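Local coordinates for protein 361aa long hypothetical D-aminopeptidase (Pyrococcus horikoshii, PDB 2DRH) that is of unconfirmed function but probably acts as an aminopeptidase of the S58 type, at residues N19-V24 and I241-T246; P47-V52 and R331-R336. All blocks are in the same frame, centred on the assembly; numbering follows the deposited sequence.

Interaction 1. Residues N19-V24 and I241-T246; sequences NKITDV and IMIIAT
Residues 19-24 form a loop with a single 3-10 turn at 21-23, which lies against one face of strand 240-246; the strand's neighbours in the mixed sheet are the antiparallel strand 198-207 and the parallel strand 278-285, consistent with the layered sheets and helices of a DmpA-type fold. The CA atoms of Ile21 and Ala245 are 6.6 Å apart and those of Val24 and Thr246 6.1 Å, and no hydrogen bond crosses. Within the turn, Asp23 N bonds to Lys20 O. Asp23 OD2 folds back to take the N-H of Lys20 N at 3.0 Å, nearly straight at 164° but from above the carboxylate plane; the same oxygen has a second partner in Ser189 OG of strand 184-193. The turn so held directs Ile21 and Val24 at the sheet. Ile21 is extended, CG1 anti to the backbone N (chi1 -170°), so the branch lies alongside the Ala245 methyl: Ile21 CG1 comes within 3.7 Å of Ala245 CB. Its tip, Ile21 CD1, ends 3.7 Å from Ile243 O, with Ile243 CG2 just beyond. Leu204 and Phe165 also pack on Ile21. The small Ala245 side chain thus lets two branched residues close over one position. The contact is buried, apolar side chains packing on methyls and on backbone carbonyls. Thr246 turns its CB the other way, and its hydroxyl bonds to Thr200 O and Ala248 N. Val24 CG2 sits 3.7 Å from Ala245 O and 4.0 Å from Ala245 CB, while Val24 CG1 is 4.0 Å from Thr246 C.

Interaction 2. Residues P47-V52 and R331-R336; sequences PVRTGV and RTMDGR
The guanidinium of Arg49 carries Gly335 CA over one face, while Met333 CG and Asp334 CG lie at its edge, near the plane. Asp334 O approaches obliquely, 32° out of that plane, yet takes the shortest bond across the contact: Arg49 NE donates to Asp334 O at 2.7 Å, in the plane of the carbonyl but bent at hydrogen (131°). The carboxylate of Asp334 adds a weak, long salt bridge, Arg49 NH2 to Asp334 OD2 at 3.4 Å, the two planar groups being turned 72° apart. A bend at chi2 curls the arginine back, so that Arg49 NH1 reaches the preceding carbonyl, Val48 O, at 3.1 Å; that oxygen is in the guanidinium plane, whereas the donor stands above the carbonyl plane. With NH2 also bonded to Gly37 O, these bonds probably limit the rotation of the group. An alanine here removes the NE donor to Asp334 O and the NH1 and NH2 bonds, and would probably loosen the hold of 47-52 on 331-336. Met333, CG anti to the backbone N, crosses the arginine obliquely and sets SD 3.6 Å from Arg49 CD. Pro47, behind a cis peptide bond, lays its ring against the backbone of Arg336, Pro47 CD being 3.6 Å from Arg336 CA. The Arg336 side chain departs from Pro47, with NE bonded to Ser139 O and NH2 to Val124 O of a second subunit. The contact fastens the short strand 333-334, paired with strand 340-341, beside the beginning of strand 48-56, while Ile35 of the adjacent strand 28-36 packs on both Arg49 and Met333.

Interactions 1 and 2 lie in one chain with their centres 25 Å apart; their nearest atoms are about 11 Å from each other, so neither touches the other. Strand 28-36 connects them along the chain: it follows the loop of 19-24 and pairs antiparallel with strand 48-56, on which interaction 2 begins. Interaction 1 is deeper: its centre lies about 8 Å from the centre of the chain, that of interaction 2 about 18 Å. Interaction 1 is joined without a hydrogen bond, mostly by aliphatic side chains, whereas interaction 2 is carried largely by an arginine. The segments alternate in sequence. Only interaction 2 is within reach of another subunit, through Arg336.

Interaction 1. Residues N19-V24 and I241-T246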
loop_
_atom_site.group_PDB
_atom_site.type_symbol
_atom_site.label_atom_id
_atom_site.label_comp_id
_atom_site.label_asym_id
_atom_site.label_seq_id
_atom_site.Cartn_x
_atom_site.Cartn_y
_atom_site.Cartn_z
ATOM N N ASN A 19 15.389 -21.723 -21.703
ATOM C CA ASN A 19 15.513 -20.277 -21.543
ATOM C C ASN A 19 14.132 -19.659 -21.758
ATOM O O ASN A 19 13.957 -18.713 -22.530
ATOM C CB ASN A 19 16.533 -19.685 -22.524
ATOM C CG ASN A 19 16.868 -18.229 -22.203
ATOM O OD1 ASN A 19 16.859 -17.823 -21.036
ATOM N ND2 ASN A 19 17.175 -17.444 -23.233
ATOM N N LYS A 20 13.151 -20.235 -21.067
ATOM C CA LYS A 20 11.764 -19.791 -21.119
ATOM C C LYS A 20 11.170 -19.998 -19.733
ATOM O O LYS A 20 11.688 -20.789 -18.938
ATOM C CB LYS A 20 10.965 -20.606 -22.135
ATOM C CG LYS A 20 11.301 -20.349 -23.597
ATOM C CD LYS A 20 10.538 -21.336 -24.478
ATOM C CE LYS A 20 10.787 -21.112 -25.964
ATOM N NZ LYS A 20 10.012 -19.951 -26.506
ATOM N N ILE A 21 10.080 -19.294 -19.447
ATOM C CA ILE A 21 9.428 -19.409 -18.148
ATOM C C ILE A 21 9.050 -20.859 -17.809
ATOM O O ILE A 21 8.973 -21.228 -16.638
ATOM C CB ILE A 21 8.165 -18.521 -18.086
ATOM C CG1 ILE A 21 7.642 -18.469 -16.653
ATOM C CG2 ILE A 21 7.100 -19.052 -19.044
ATOM C CD1 ILE A 21 6.487 -17.495 -16.453
ATOM N N THR A 22 8.822 -21.674 -18.837
ATOM C CA THR A 22 8.451 -23.076 -18.642
ATOM C C THR A 22 9.608 -23.948 -18.152
ATOM O O THR A 22 9.454 -25.161 -17.998
ATOM C CB THR A 22 7.885 -23.693 -19.927
ATOM O OG1 THR A 22 8.770 -23.416 -21.017
ATOM C CG2 THR A 22 6.513 -23.121 -20.231
ATOM N N ASP A 23 10.769 -23.338 -17.931
ATOM C CA ASP A 23 11.901 -24.090 -17.407
ATOM C C ASP A 23 11.542 -24.362 -15.954
ATOM O O ASP A 23 12.169 -25.177 -15.279
ATOM C CB ASP A 23 13.204 -23.291 -17.503
ATOM C CG ASP A 23 13.846 -23.396 -18.872
ATOM O OD1 ASP A 23 13.872 -24.515 -19.418
ATOM O OD2 ASP A 23 14.333 -22.376 -19.400
ATOM N N VAL A 24 10.523 -23.652 -15.477
ATOM C CA VAL A 24 10.022 -23.860 -14.125
ATOM C C VAL A 24 9.064 -25.027 -14.359
ATOM O O VAL A 24 7.972 -24.849 -14.901
ATOM C CB VAL A 24 9.250 -22.623 -13.603
ATOM C CG1 VAL A 24 8.697 -22.895 -12.209
ATOM C CG2 VAL A 24 10.177 -21.412 -13.562
ATOM N N ILE A 241 3.364 -6.162 -19.119
ATOM C CA ILE A 241 3.019 -7.084 -18.052
ATOM C C ILE A 241 4.181 -8.046 -17.901
ATOM O O ILE A 241 4.667 -8.599 -18.886
ATOM C CB ILE A 241 1.739 -7.894 -18.385
ATOM C CG1 ILE A 241 0.563 -6.939 -18.657
ATOM C CG2 ILE A 241 1.420 -8.857 -17.241
ATOM C CD1 ILE A 241 0.210 -6.012 -17.487
ATOM N N MET A 242 4.632 -8.236 -16.670
ATOM C CA MET A 242 5.742 -9.145 -16.413
ATOM C C MET A 242 5.264 -10.265 -15.514
ATOM O O MET A 242 4.765 -10.022 -14.418
ATOM C CB MET A 242 6.908 -8.385 -15.766
ATOM C CG MET A 242 7.609 -7.443 -16.734
ATOM S SD MET A 242 8.221 -5.922 -15.983
ATOM C CE MET A 242 6.683 -4.985 -15.946
ATOM N N ILE A 243 5.393 -11.494 -15.993
ATOM C CA ILE A 243 4.967 -12.651 -15.216
ATOM C C ILE A 243 6.204 -13.411 -14.777
ATOM O O ILE A 243 6.984 -13.889 -15.603
ATOM C CB ILE A 243 4.061 -13.587 -16.047
ATOM C CG1 ILE A 243 2.852 -12.809 -16.574
ATOM C CG2 ILE A 243 3.597 -14.768 -15.191
ATOM C CD1 ILE A 243 1.975 -12.221 -15.485
ATOM N N ILE A 244 6.385 -13.513 -13.468
ATOM C CA ILE A 244 7.540 -14.203 -12.923
ATOM C C ILE A 244 7.138 -15.516 -12.264
ATOM O O ILE A 244 6.147 -15.585 -11.527
ATOM C CB ILE A 244 8.261 -13.348 -11.863
ATOM C CG1 ILE A 244 8.424 -11.906 -12.360
ATOM C CG2 ILE A 244 9.615 -13.970 -11.535
ATOM C CD1 ILE A 244 9.161 -11.777 -13.661
ATOM N N ALA A 245 7.913 -16.557 -12.539
ATOM C CA ALA A 245 7.668 -17.870 -11.950
ATOM C C ALA A 245 8.979 -18.388 -11.373
ATOM O O ALA A 245 10.054 -18.113 -11.912
ATOM C CB ALA A 245 7.142 -18.838 -13.007
ATOM N N THR A 246 8.885 -19.129 -10.272
ATOM C CA THR A 246 10.061 -19.707 -9.632
ATOM C C THR A 246 9.680 -20.956 -8.857
ATOM O O THR A 246 8.530 -21.114 -8.443
ATOM C CB THR A 246 10.736 -18.721 -8.648
ATOM O OG1 THR A 246 11.903 -19.338 -8.082
ATOM C CG2 THR A 246 9.784 -18.343 -7.515
#

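Interaction 2. Residues P47-V52 and R331-R336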
loop_
_atom_site.group_PDB
_atom_site.type_symbol
_atom_site.label_atom_id
_atom_site.label_comp_id
_atom_site.label_asym_id
_atom_site.label_seq_id
_atom_site.Cartn_x
_atom_site.Cartn_y
_atom_site.Cartn_z
ATOM N N PRO A 47 -8.821 -3.694 -39.346
ATOM C CA PRO A 47 -8.006 -4.915 -39.270
ATOM C C PRO A 47 -7.852 -5.448 -37.845
ATOM O O PRO A 47 -7.836 -4.679 -36.886
ATOM C CB PRO A 47 -6.667 -4.471 -39.854
ATOM C CG PRO A 47 -7.062 -3.393 -40.822
ATOM C CD PRO A 47 -8.079 -2.619 -40.029
ATOM N N VAL A 48 -7.733 -6.766 -37.714
ATOM C CA VAL A 48 -7.586 -7.383 -36.403
ATOM C C VAL A 48 -6.189 -7.951 -36.196
ATOM O O VAL A 48 -5.715 -8.782 -36.972
ATOM C CB VAL A 48 -8.622 -8.508 -36.189
ATOM C CG1 VAL A 48 -8.523 -9.512 -37.301
ATOM C CG2 VAL A 48 -8.383 -9.194 -34.848
ATOM N N ARG A 49 -5.540 -7.491 -35.131
ATOM C CA ARG A 49 -4.194 -7.920 -34.778
ATOM C C ARG A 49 -4.152 -8.007 -33.254
ATOM O O ARG A 49 -3.583 -7.149 -32.589
ATOM C CB ARG A 49 -3.172 -6.893 -35.274
ATOM C CG ARG A 49 -3.232 -6.578 -36.775
ATOM C CD ARG A 49 -2.561 -7.649 -37.635
ATOM N NE ARG A 49 -2.420 -7.229 -39.034
ATOM C CZ ARG A 49 -3.410 -7.218 -39.926
ATOM N NH1 ARG A 49 -4.632 -7.609 -39.580
ATOM N NH2 ARG A 49 -3.182 -6.807 -41.168
ATOM N N THR A 50 -4.781 -9.039 -32.704
ATOM C CA THR A 50 -4.824 -9.205 -31.261
ATOM C C THR A 50 -4.759 -10.691 -30.905
ATOM O O THR A 50 -4.414 -11.518 -31.747
ATOM C CB THR A 50 -6.114 -8.552 -30.681
ATOM O OG1 THR A 50 -6.036 -8.519 -29.255
ATOM C CG2 THR A 50 -7.353 -9.326 -31.094
ATOM N N GLY A 51 -5.079 -11.034 -29.664
ATOM C CA GLY A 51 -5.026 -12.432 -29.273
ATOM C C GLY A 51 -5.112 -12.650 -27.781
ATOM O O GLY A 51 -5.415 -11.727 -27.025
ATOM N N VAL A 52 -4.822 -13.878 -27.361
ATOM C CA VAL A 52 -4.875 -14.263 -25.962
ATOM C C VAL A 52 -3.718 -15.191 -25.618
ATOM O O VAL A 52 -3.343 -16.055 -26.411
ATOM C CB VAL A 52 -6.202 -15.001 -25.646
ATOM C CG1 VAL A 52 -6.208 -15.496 -24.202
ATOM C CG2 VAL A 52 -7.381 -14.079 -25.891
ATOM N N ARG A 331 8.024 -10.298 -35.612
ATOM C CA ARG A 331 8.149 -10.152 -37.057
ATOM C C ARG A 331 7.382 -8.900 -37.471
ATOM O O ARG A 331 6.346 -8.597 -36.894
ATOM C CB ARG A 331 7.560 -11.377 -37.759
ATOM C CG ARG A 331 6.055 -11.509 -37.603
ATOM C CD ARG A 331 5.541 -12.796 -38.229
ATOM N NE ARG A 331 4.085 -12.896 -38.164
ATOM C CZ ARG A 331 3.245 -12.110 -38.835
ATOM N NH1 ARG A 331 3.709 -11.155 -39.633
ATOM N NH2 ARG A 331 1.935 -12.279 -38.709
ATOM N N THR A 332 7.892 -8.173 -38.460
ATOM C CA THR A 332 7.236 -6.953 -38.943
ATOM C C THR A 332 5.736 -7.187 -39.104
ATOM O O THR A 332 5.303 -8.308 -39.374
ATOM C CB THR A 332 7.820 -6.511 -40.303
ATOM O OG1 THR A 332 9.184 -6.109 -40.124
ATOM C CG2 THR A 332 7.017 -5.347 -40.896
ATOM N N MET A 333 4.944 -6.130 -38.943
ATOM C CA MET A 333 3.496 -6.262 -39.066
ATOM C C MET A 333 2.741 -4.969 -39.342
ATOM O O MET A 333 3.015 -3.929 -38.742
ATOM C CB MET A 333 2.921 -6.893 -37.803
ATOM C CG MET A 333 1.408 -6.937 -37.791
ATOM S SD MET A 333 0.786 -7.878 -36.411
ATOM C CE MET A 333 1.158 -9.546 -36.996
ATOM N N ASP A 334 1.772 -5.057 -40.249
ATOM C CA ASP A 334 0.945 -3.917 -40.608
ATOM C C ASP A 334 -0.381 -4.078 -39.884
ATOM O O ASP A 334 -0.749 -5.187 -39.493
ATOM C CB ASP A 334 0.701 -3.885 -42.114
ATOM C CG ASP A 334 -0.166 -5.032 -42.582
ATOM O OD1 ASP A 334 0.244 -6.199 -42.415
ATOM O OD2 ASP A 334 -1.262 -4.770 -43.111
ATOM N N GLY A 335 -1.101 -2.978 -39.707
ATOM C CA GLY A 335 -2.373 -3.055 -39.017
ATOM C C GLY A 335 -3.357 -1.999 -39.470
ATOM O O GLY A 335 -3.269 -1.495 -40.587
ATOM N N ARG A 336 -4.294 -1.664 -38.593
ATOM C CA ARG A 336 -5.316 -0.672 -38.900
ATOM C C ARG A 336 -4.710 0.611 -39.442
ATOM O O ARG A 336 -3.644 1.037 -39.006
ATOM C CB ARG A 336 -6.163 -0.387 -37.652
ATOM C CG ARG A 336 -5.420 0.227 -36.471
ATOM C CD ARG A 336 -5.567 1.743 -36.462
ATOM N NE ARG A 336 -5.289 2.318 -35.146
ATOM C CZ ARG A 336 -5.471 3.600 -34.838
ATOM N NH1 ARG A 336 -5.932 4.447 -35.756
ATOM N NH2 ARG A 336 -5.195 4.036 -33.612
#